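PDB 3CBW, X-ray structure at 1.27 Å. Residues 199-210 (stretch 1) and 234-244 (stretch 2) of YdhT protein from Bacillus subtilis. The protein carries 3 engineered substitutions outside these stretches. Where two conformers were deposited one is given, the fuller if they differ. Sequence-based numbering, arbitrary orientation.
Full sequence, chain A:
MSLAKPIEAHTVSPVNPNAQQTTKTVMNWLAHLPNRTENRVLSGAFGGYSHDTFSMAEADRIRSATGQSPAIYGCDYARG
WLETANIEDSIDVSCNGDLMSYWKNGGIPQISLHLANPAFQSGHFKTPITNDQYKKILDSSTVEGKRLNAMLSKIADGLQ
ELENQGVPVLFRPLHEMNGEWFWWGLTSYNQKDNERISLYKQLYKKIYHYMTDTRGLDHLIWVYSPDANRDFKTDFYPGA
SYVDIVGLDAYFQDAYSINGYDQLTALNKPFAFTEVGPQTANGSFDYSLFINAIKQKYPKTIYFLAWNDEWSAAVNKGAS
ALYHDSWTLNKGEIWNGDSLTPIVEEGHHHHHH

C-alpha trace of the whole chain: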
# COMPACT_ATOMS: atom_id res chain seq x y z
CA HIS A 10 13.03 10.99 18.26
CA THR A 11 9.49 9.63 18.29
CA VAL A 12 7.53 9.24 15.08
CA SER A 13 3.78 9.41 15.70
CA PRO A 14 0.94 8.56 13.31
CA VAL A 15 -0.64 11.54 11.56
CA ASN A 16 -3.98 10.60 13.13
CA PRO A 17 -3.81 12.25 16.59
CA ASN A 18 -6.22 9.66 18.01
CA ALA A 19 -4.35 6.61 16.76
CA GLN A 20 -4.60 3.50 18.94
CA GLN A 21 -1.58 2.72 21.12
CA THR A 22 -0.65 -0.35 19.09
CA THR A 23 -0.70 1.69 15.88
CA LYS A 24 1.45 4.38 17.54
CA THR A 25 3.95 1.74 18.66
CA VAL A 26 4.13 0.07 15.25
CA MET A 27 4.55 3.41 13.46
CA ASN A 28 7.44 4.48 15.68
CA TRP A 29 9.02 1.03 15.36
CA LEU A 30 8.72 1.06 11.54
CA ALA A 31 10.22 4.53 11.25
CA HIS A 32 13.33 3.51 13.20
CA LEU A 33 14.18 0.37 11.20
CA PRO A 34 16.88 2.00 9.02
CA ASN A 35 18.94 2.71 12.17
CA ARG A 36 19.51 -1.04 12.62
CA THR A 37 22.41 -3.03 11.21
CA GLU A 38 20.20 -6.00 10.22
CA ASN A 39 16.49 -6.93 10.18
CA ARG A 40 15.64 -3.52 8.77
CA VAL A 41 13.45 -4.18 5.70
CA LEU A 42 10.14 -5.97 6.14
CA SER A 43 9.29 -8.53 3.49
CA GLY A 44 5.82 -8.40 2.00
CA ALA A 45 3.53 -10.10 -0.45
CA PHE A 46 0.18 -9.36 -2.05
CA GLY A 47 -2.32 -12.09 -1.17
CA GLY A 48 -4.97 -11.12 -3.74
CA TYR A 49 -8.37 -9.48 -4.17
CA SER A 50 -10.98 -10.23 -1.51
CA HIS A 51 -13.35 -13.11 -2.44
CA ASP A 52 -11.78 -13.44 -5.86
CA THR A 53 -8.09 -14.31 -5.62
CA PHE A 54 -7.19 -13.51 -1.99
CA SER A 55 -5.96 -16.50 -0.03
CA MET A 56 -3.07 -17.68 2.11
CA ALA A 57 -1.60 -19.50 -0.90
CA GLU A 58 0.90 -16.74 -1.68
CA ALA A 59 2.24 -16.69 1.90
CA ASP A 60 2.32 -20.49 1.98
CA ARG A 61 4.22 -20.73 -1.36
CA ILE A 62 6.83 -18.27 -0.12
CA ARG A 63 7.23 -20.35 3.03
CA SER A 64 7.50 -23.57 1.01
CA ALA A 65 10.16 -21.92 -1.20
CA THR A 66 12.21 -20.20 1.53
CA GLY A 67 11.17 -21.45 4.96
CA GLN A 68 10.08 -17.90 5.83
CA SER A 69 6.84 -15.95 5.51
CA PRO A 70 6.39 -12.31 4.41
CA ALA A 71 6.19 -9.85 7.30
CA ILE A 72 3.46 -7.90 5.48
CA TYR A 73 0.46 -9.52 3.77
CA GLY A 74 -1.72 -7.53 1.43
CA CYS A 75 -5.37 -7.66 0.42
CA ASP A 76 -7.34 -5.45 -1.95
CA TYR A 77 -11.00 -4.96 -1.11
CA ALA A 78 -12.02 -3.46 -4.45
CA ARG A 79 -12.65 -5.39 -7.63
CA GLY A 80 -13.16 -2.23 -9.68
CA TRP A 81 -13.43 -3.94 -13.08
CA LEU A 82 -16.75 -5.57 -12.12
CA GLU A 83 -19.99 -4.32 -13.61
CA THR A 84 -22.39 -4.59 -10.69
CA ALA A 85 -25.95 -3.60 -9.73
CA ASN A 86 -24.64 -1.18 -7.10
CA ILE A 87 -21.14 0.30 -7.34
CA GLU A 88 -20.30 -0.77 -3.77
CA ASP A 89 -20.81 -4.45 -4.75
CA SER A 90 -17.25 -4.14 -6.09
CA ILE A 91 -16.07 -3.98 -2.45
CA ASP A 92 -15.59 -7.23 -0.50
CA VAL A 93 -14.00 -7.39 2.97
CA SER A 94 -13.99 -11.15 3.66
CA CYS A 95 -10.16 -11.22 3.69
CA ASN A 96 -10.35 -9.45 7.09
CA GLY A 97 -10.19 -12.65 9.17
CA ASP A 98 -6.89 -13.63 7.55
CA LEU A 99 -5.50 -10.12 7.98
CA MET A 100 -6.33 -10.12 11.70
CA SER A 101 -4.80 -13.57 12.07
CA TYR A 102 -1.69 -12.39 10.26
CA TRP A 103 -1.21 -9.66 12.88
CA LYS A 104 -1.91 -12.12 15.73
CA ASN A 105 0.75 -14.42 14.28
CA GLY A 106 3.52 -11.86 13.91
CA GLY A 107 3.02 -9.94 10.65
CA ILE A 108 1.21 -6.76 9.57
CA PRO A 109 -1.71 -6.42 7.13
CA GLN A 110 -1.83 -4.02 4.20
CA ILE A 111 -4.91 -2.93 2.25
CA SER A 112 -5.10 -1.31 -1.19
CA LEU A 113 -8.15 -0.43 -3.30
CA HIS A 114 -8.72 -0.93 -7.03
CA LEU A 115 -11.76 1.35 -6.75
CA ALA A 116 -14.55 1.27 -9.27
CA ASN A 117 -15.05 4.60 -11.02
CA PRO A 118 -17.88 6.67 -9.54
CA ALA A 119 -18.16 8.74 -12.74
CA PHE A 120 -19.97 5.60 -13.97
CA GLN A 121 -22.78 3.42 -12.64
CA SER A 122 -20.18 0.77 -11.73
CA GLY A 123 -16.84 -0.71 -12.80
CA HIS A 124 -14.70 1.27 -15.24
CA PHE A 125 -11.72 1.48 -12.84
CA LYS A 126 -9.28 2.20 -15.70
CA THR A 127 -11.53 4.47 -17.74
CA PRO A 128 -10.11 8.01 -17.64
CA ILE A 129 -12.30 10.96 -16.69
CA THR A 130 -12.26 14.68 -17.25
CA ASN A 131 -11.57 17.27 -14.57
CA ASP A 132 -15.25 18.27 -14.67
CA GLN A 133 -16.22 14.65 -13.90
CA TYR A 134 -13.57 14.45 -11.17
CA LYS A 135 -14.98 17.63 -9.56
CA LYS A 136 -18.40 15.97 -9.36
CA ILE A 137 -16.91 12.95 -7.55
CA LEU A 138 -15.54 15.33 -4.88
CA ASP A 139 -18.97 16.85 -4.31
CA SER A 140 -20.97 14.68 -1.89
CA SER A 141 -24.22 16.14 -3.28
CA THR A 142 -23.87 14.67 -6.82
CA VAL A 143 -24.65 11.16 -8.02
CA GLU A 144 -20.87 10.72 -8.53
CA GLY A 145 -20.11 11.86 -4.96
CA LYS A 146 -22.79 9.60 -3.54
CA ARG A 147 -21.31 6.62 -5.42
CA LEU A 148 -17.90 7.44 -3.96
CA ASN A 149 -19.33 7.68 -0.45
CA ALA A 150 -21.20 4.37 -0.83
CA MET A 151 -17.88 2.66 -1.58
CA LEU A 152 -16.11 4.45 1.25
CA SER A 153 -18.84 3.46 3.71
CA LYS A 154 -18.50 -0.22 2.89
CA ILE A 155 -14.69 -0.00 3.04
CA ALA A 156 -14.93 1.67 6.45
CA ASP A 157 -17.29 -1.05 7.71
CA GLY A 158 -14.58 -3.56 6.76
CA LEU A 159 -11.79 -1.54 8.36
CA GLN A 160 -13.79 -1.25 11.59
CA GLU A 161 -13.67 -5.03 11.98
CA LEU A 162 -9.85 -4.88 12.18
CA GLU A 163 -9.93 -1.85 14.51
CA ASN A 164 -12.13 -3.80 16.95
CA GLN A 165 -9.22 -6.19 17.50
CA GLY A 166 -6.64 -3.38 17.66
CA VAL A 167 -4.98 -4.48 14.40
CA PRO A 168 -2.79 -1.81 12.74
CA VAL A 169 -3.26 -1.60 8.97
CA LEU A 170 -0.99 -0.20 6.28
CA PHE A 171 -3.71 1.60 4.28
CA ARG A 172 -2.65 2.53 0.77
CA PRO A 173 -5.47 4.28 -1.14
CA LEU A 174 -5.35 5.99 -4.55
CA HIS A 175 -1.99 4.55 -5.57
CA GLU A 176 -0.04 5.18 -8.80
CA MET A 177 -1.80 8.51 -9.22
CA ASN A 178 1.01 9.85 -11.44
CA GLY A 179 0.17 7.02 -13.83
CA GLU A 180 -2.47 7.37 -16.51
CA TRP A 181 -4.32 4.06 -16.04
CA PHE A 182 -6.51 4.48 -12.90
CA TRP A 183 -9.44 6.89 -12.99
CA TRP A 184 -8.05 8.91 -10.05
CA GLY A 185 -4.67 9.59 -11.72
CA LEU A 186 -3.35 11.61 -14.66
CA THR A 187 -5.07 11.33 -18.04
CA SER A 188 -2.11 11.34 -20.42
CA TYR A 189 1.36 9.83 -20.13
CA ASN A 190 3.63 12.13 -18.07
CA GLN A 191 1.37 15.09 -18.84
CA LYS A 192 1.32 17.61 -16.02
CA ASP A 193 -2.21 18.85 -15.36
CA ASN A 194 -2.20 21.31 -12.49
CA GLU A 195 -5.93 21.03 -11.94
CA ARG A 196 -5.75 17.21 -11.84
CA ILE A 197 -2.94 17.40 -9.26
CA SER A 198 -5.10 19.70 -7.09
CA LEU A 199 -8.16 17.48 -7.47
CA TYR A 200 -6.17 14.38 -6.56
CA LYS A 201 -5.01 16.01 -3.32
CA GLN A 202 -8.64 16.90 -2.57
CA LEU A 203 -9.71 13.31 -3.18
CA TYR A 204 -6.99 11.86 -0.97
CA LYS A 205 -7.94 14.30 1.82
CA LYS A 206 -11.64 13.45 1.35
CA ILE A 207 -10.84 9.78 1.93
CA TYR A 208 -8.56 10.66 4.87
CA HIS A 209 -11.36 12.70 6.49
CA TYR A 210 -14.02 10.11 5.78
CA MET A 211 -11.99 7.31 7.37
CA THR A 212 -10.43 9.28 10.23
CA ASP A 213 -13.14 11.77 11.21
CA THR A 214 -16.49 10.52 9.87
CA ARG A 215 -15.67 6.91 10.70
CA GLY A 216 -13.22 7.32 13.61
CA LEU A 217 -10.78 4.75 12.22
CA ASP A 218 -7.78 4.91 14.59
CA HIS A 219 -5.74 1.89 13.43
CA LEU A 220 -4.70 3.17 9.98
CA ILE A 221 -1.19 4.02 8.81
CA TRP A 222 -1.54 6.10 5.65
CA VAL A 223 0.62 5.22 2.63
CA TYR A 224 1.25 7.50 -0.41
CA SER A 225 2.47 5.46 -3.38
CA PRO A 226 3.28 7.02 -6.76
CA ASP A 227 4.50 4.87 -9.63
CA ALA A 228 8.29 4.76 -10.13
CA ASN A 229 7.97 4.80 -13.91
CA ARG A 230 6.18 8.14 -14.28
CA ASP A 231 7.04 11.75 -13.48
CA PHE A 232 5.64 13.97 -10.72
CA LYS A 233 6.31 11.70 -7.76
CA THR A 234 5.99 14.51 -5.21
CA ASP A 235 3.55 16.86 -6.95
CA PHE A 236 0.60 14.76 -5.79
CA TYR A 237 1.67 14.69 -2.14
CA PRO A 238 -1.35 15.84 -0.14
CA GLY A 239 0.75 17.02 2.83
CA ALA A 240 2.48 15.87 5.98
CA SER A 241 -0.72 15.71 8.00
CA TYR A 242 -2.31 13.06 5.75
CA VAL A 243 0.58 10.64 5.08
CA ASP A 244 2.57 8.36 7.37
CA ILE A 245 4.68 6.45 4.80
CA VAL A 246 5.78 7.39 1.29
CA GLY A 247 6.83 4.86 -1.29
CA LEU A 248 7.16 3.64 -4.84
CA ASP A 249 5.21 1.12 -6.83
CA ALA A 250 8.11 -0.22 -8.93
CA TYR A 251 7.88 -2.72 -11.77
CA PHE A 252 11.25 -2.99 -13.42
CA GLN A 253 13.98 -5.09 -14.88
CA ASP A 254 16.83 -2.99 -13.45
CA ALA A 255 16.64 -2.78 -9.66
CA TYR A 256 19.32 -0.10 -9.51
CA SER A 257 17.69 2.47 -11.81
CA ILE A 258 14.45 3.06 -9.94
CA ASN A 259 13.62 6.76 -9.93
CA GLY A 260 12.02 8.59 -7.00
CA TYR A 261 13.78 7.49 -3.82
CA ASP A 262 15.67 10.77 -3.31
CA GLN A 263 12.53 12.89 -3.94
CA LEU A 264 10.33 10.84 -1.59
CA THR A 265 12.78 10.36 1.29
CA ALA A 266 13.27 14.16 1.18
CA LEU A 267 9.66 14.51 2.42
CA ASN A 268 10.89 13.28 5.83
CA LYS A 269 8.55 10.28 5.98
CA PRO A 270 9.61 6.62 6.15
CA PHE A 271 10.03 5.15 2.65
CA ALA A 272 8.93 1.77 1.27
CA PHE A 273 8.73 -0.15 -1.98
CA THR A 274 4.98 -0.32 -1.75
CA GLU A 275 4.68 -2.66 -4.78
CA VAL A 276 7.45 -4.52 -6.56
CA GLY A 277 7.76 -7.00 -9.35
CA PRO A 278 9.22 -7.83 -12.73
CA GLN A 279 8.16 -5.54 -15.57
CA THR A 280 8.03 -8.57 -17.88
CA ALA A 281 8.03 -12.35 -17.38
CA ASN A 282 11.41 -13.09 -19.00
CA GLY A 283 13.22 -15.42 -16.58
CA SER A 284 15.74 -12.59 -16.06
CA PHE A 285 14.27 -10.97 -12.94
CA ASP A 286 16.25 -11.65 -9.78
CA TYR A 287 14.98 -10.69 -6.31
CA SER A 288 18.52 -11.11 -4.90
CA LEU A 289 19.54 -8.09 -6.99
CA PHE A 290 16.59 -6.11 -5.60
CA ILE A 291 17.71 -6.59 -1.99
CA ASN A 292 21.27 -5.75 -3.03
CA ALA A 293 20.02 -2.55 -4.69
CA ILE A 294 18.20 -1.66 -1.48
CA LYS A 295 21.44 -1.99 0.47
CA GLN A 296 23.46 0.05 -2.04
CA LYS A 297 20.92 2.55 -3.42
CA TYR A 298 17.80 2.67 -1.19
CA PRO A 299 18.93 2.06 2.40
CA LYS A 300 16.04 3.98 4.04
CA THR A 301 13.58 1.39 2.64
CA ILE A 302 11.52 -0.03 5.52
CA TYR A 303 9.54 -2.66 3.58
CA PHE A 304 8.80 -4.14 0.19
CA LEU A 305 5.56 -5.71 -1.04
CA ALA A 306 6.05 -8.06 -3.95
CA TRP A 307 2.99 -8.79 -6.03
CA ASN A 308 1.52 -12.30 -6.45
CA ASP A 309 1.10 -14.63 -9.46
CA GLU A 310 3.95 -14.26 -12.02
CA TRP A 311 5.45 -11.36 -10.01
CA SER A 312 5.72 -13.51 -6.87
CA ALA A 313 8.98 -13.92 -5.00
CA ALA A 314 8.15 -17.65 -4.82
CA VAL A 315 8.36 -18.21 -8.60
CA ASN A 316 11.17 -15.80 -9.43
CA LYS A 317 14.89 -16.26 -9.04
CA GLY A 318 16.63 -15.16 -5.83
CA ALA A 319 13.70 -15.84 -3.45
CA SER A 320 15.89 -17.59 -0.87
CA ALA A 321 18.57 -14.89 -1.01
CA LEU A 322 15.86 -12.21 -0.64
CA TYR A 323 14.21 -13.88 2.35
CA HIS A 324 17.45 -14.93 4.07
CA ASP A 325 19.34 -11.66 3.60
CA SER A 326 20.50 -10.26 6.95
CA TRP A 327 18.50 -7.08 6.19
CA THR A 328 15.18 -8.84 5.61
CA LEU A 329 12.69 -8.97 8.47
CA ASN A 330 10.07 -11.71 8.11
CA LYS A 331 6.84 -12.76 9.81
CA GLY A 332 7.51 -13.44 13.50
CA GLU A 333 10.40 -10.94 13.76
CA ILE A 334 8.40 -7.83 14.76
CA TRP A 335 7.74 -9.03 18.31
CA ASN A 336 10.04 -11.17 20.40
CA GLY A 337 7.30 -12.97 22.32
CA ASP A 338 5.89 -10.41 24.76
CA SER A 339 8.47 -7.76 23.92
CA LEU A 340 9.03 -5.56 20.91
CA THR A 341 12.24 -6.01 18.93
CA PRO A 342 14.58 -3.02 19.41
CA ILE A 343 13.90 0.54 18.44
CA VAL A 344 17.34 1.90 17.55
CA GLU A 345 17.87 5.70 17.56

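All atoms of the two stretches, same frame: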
# COMPACT_ATOMS: atom_id res chain seq x y z
N LEU A 199 -7.00 18.33 -7.71
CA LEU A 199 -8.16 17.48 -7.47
C LEU A 199 -7.77 16.16 -6.80
O LEU A 199 -8.50 15.66 -5.93
CB LEU A 199 -8.93 17.23 -8.77
CG LEU A 199 -9.56 18.47 -9.42
CD1 LEU A 199 -10.11 18.11 -10.81
CD2 LEU A 199 -10.65 19.10 -8.55
N TYR A 200 -6.64 15.59 -7.21
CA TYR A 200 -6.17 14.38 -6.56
C TYR A 200 -5.95 14.62 -5.06
O TYR A 200 -6.37 13.81 -4.22
CB TYR A 200 -4.86 13.87 -7.18
CG TYR A 200 -4.34 12.71 -6.36
CD1 TYR A 200 -4.80 11.42 -6.60
CD2 TYR A 200 -3.45 12.91 -5.29
CE1 TYR A 200 -4.38 10.34 -5.82
CE2 TYR A 200 -3.03 11.84 -4.52
CZ TYR A 200 -3.50 10.57 -4.79
OH TYR A 200 -3.05 9.52 -4.01
N LYS A 201 -5.27 15.71 -4.73
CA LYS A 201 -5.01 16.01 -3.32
C LYS A 201 -6.32 16.14 -2.56
O LYS A 201 -6.43 15.65 -1.44
CB LYS A 201 -4.15 17.26 -3.16
CG LYS A 201 -2.74 17.10 -3.67
CD LYS A 201 -2.01 18.41 -3.54
CE LYS A 201 -0.75 18.43 -4.34
NZ LYS A 201 -0.28 19.83 -4.47
N GLN A 202 -7.31 16.79 -3.17
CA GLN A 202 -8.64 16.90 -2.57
C GLN A 202 -9.28 15.54 -2.34
O GLN A 202 -9.88 15.31 -1.30
CB GLN A 202 -9.52 17.78 -3.44
CG GLN A 202 -9.08 19.23 -3.45
CD GLN A 202 -9.88 20.07 -4.43
OE1 GLN A 202 -11.10 20.10 -4.38
NE2 GLN A 202 -9.18 20.74 -5.35
N LEU A 203 -9.13 14.64 -3.31
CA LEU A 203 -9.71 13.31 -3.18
C LEU A 203 -9.03 12.49 -2.08
O LEU A 203 -9.71 11.82 -1.29
CB LEU A 203 -9.64 12.58 -4.53
CG LEU A 203 -10.25 11.17 -4.57
CD1 LEU A 203 -11.75 11.18 -4.28
CD2 LEU A 203 -9.97 10.52 -5.91
N TYR A 204 -7.71 12.56 -2.01
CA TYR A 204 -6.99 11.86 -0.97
C TYR A 204 -7.45 12.39 0.40
O TYR A 204 -7.74 11.60 1.31
CB TYR A 204 -5.49 12.04 -1.17
CG TYR A 204 -4.66 11.23 -0.21
CD1 TYR A 204 -3.93 10.13 -0.63
CD2 TYR A 204 -4.59 11.60 1.14
CE1 TYR A 204 -3.15 9.40 0.28
CE2 TYR A 204 -3.85 10.89 2.03
CZ TYR A 204 -3.14 9.80 1.61
OH TYR A 204 -2.38 9.17 2.55
N LYS A 205 -7.52 13.71 0.55
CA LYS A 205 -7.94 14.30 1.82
C LYS A 205 -9.39 13.95 2.15
O LYS A 205 -9.72 13.75 3.31
CB LYS A 205 -7.74 15.80 1.80
CG LYS A 205 -6.29 16.21 1.75
CD LYS A 205 -6.24 17.72 1.75
CE LYS A 205 -4.92 18.25 1.31
NZ LYS A 205 -5.05 19.73 1.16
N LYS A 206 -10.24 13.85 1.14
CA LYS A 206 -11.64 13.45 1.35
C LYS A 206 -11.70 12.03 1.93
O LYS A 206 -12.46 11.75 2.86
CB LYS A 206 -12.38 13.52 0.02
CG LYS A 206 -13.83 13.11 0.06
CD LYS A 206 -14.47 13.41 -1.29
CE LYS A 206 -15.92 13.08 -1.31
NZ LYS A 206 -16.76 14.16 -0.72
N ILE A 207 -10.89 11.13 1.39
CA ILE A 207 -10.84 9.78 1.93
C ILE A 207 -10.23 9.78 3.34
O ILE A 207 -10.73 9.10 4.24
CB ILE A 207 -10.12 8.80 0.99
CG1 ILE A 207 -10.92 8.68 -0.32
CG2 ILE A 207 -9.90 7.45 1.68
CD1 ILE A 207 -10.33 7.70 -1.32
N TYR A 208 -9.16 10.54 3.54
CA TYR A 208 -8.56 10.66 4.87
C TYR A 208 -9.61 11.12 5.89
O TYR A 208 -9.74 10.53 6.97
CB TYR A 208 -7.34 11.59 4.86
CG TYR A 208 -6.75 11.74 6.25
CD1 TYR A 208 -5.75 10.88 6.71
CD2 TYR A 208 -7.24 12.71 7.14
CE1 TYR A 208 -5.23 10.99 8.00
CE2 TYR A 208 -6.74 12.82 8.44
CZ TYR A 208 -5.73 11.96 8.85
OH TYR A 208 -5.21 12.06 10.13
N HIS A 209 -10.36 12.16 5.56
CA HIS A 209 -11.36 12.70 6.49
C HIS A 209 -12.53 11.76 6.68
O HIS A 209 -13.04 11.65 7.80
CB HIS A 209 -11.81 14.09 6.05
CG HIS A 209 -10.75 15.11 6.19
ND1 HIS A 209 -10.43 16.01 5.20
CD2 HIS A 209 -9.89 15.35 7.21
CE1 HIS A 209 -9.43 16.77 5.61
NE2 HIS A 209 -9.09 16.39 6.83
N TYR A 210 -12.94 11.06 5.63
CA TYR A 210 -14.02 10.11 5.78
C TYR A 210 -13.60 9.01 6.75
O TYR A 210 -14.34 8.66 7.68
CB TYR A 210 -14.39 9.50 4.42
CG TYR A 210 -15.67 8.71 4.45
CD1 TYR A 210 -16.86 9.31 4.05
CD2 TYR A 210 -15.71 7.38 4.87
CE1 TYR A 210 -18.06 8.62 4.07
CE2 TYR A 210 -16.91 6.66 4.90
CZ TYR A 210 -18.09 7.30 4.49
OH TYR A 210 -19.30 6.65 4.49
N THR A 234 6.34 13.72 -6.39
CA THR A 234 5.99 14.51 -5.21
C THR A 234 4.90 15.54 -5.43
O THR A 234 4.38 16.06 -4.46
CB THR A 234 7.22 15.23 -4.61
OG1 THR A 234 7.72 16.19 -5.55
CG2 THR A 234 8.31 14.24 -4.24
N ASP A 235 4.54 15.82 -6.68
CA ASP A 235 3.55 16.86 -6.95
C ASP A 235 2.19 16.51 -6.37
O ASP A 235 1.43 17.40 -5.99
CB ASP A 235 3.44 17.16 -8.45
CG ASP A 235 4.67 17.87 -9.01
OD1 ASP A 235 5.49 18.40 -8.23
OD2 ASP A 235 4.82 17.89 -10.25
N PHE A 236 1.89 15.22 -6.29
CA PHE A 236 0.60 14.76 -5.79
C PHE A 236 0.53 14.61 -4.27
O PHE A 236 -0.51 14.24 -3.74
CB PHE A 236 0.27 13.42 -6.44
CG PHE A 236 -0.06 13.52 -7.91
CD1 PHE A 236 -1.36 13.78 -8.31
CD2 PHE A 236 0.92 13.30 -8.86
CE1 PHE A 236 -1.67 13.86 -9.65
CE2 PHE A 236 0.61 13.37 -10.20
CZ PHE A 236 -0.69 13.65 -10.59
N TYR A 237 1.61 14.92 -3.58
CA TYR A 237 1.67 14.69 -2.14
C TYR A 237 0.66 15.59 -1.44
O TYR A 237 0.72 16.80 -1.59
CB TYR A 237 3.06 15.03 -1.66
CG TYR A 237 3.35 14.79 -0.21
CD1 TYR A 237 3.28 13.52 0.35
CD2 TYR A 237 3.78 15.84 0.60
CE1 TYR A 237 3.60 13.29 1.68
CE2 TYR A 237 4.11 15.63 1.92
CZ TYR A 237 4.03 14.36 2.45
OH TYR A 237 4.38 14.16 3.76
N PRO A 238 -0.31 15.00 -0.71
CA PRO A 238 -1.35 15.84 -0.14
C PRO A 238 -0.91 16.65 1.08
O PRO A 238 -1.61 17.59 1.46
CB PRO A 238 -2.43 14.83 0.23
CG PRO A 238 -1.71 13.58 0.51
CD PRO A 238 -0.54 13.57 -0.46
N GLY A 239 0.22 16.29 1.68
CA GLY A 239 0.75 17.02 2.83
C GLY A 239 1.10 16.12 3.99
O GLY A 239 0.59 14.99 4.11
N ALA A 240 1.94 16.64 4.87
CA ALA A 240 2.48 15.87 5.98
C ALA A 240 1.43 15.42 6.98
O ALA A 240 1.65 14.46 7.71
CB ALA A 240 3.57 16.66 6.71
N SER A 241 0.30 16.12 7.04
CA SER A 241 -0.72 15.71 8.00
C SER A 241 -1.63 14.57 7.53
O SER A 241 -2.47 14.11 8.30
CB SER A 241 -1.56 16.91 8.45
OG SER A 241 -2.41 17.29 7.41
N TYR A 242 -1.43 14.08 6.30
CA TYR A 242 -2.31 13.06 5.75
C TYR A 242 -1.57 11.79 5.37
O TYR A 242 -2.20 10.86 4.88
CB TYR A 242 -3.06 13.58 4.51
CG TYR A 242 -3.64 14.96 4.70
CD1 TYR A 242 -4.74 15.19 5.53
CD2 TYR A 242 -3.03 16.06 4.11
CE1 TYR A 242 -5.25 16.49 5.70
CE2 TYR A 242 -3.52 17.34 4.28
CZ TYR A 242 -4.62 17.54 5.08
OH TYR A 242 -5.09 18.83 5.23
N VAL A 243 -0.25 11.74 5.58
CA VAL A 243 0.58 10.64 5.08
C VAL A 243 1.56 10.22 6.15
O VAL A 243 2.29 11.05 6.70
CB VAL A 243 1.38 11.06 3.82
CG1 VAL A 243 2.33 9.94 3.38
CG2 VAL A 243 0.45 11.41 2.67
N ASP A 244 1.59 8.93 6.44
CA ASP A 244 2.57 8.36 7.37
C ASP A 244 3.81 7.80 6.67
O ASP A 244 4.93 7.94 7.19
CB ASP A 244 1.92 7.24 8.20
CG ASP A 244 0.87 7.78 9.15
OD1 ASP A 244 1.22 8.63 9.99
OD2 ASP A 244 -0.30 7.34 9.06
O HOH W 1 2.06 20.11 -5.84
O HOH W 2 2.18 18.87 -2.25
O HOH W 3 -6.67 20.26 3.45
O HOH W 4 -2.10 20.13 2.12

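Residues 199-210 form part of a continuous helix, and the loop 234-244 lies along it, turning twice through type I beta turns (T234 to Y237 and G239 to Y242). Together the two stretches bury 602 Å². The largest share on the loop side belongs to Y242, followed by P238, while K201 covers the most on the helix.

Y242 sits among K205, Y208 and H209, with Y204 beneath its backbone. The aliphatic part of K205 crosses one face of the Y242 ring: K205 CG lies 3.8 Å from the ring centroid, 6° off the ring normal, a well-centred CH-pi contact. The same ring turns its edge toward the face of Y208, with centroids 5.6 Å apart, planes at 77° and Y208 CD2 3.9 Å from Y242 CD1. H209 approaches obliquely, its NE2 4.0 Å from Y242 CE1. The main chain of Y242 provides the one direct hydrogen bond between the stretches, from Y204 OH to Y242 O at 2.9 Å. The carbonyl lies near the plane of the Y204 ring, where the phenolic hydroxyl can reach it, and Y204 CE2 packs 3.7 Å from Y242 CB.

P238 rests on a face of the same Y204 ring. Its CG is 3.8 Å from the ring centroid and 19° off the normal, over the face of the ring, while the Y204 hydroxyl goes to the Y242 carbonyl. Y204 thus contacts both the residue just before the second turn, P238, and the turn's last residue, Y242. G239, between them in sequence, adopts phi/psi of 129/160°, at which a CB would be jammed against the preceding carbonyl oxygen.

K201 extends along the loop backbone with all four chi angles in m or t wells. Its CG lies 3.6 Å from F236 O, and its CE approaches D235 O to 2.9 Å. The ammonium group reaches the loop carbonyls through water: K201 NZ donates to water 1 (2.7 Å from NZ to the water O), which in turn donates to D235 O (2.8 Å from the water O). A weak bond to water 2 leads similarly to Y237 O. K205 repeats the pattern, with water 4 joining its NZ to P238 O and water 3 linking its NZ to Y242 OH.

Beside K201, the edge of F236 meets the face of Y200 in an offset arrangement, with planes at 89° and centroids 5.5 Å apart. Aromatic packing thus flanks the proline contact along the helix.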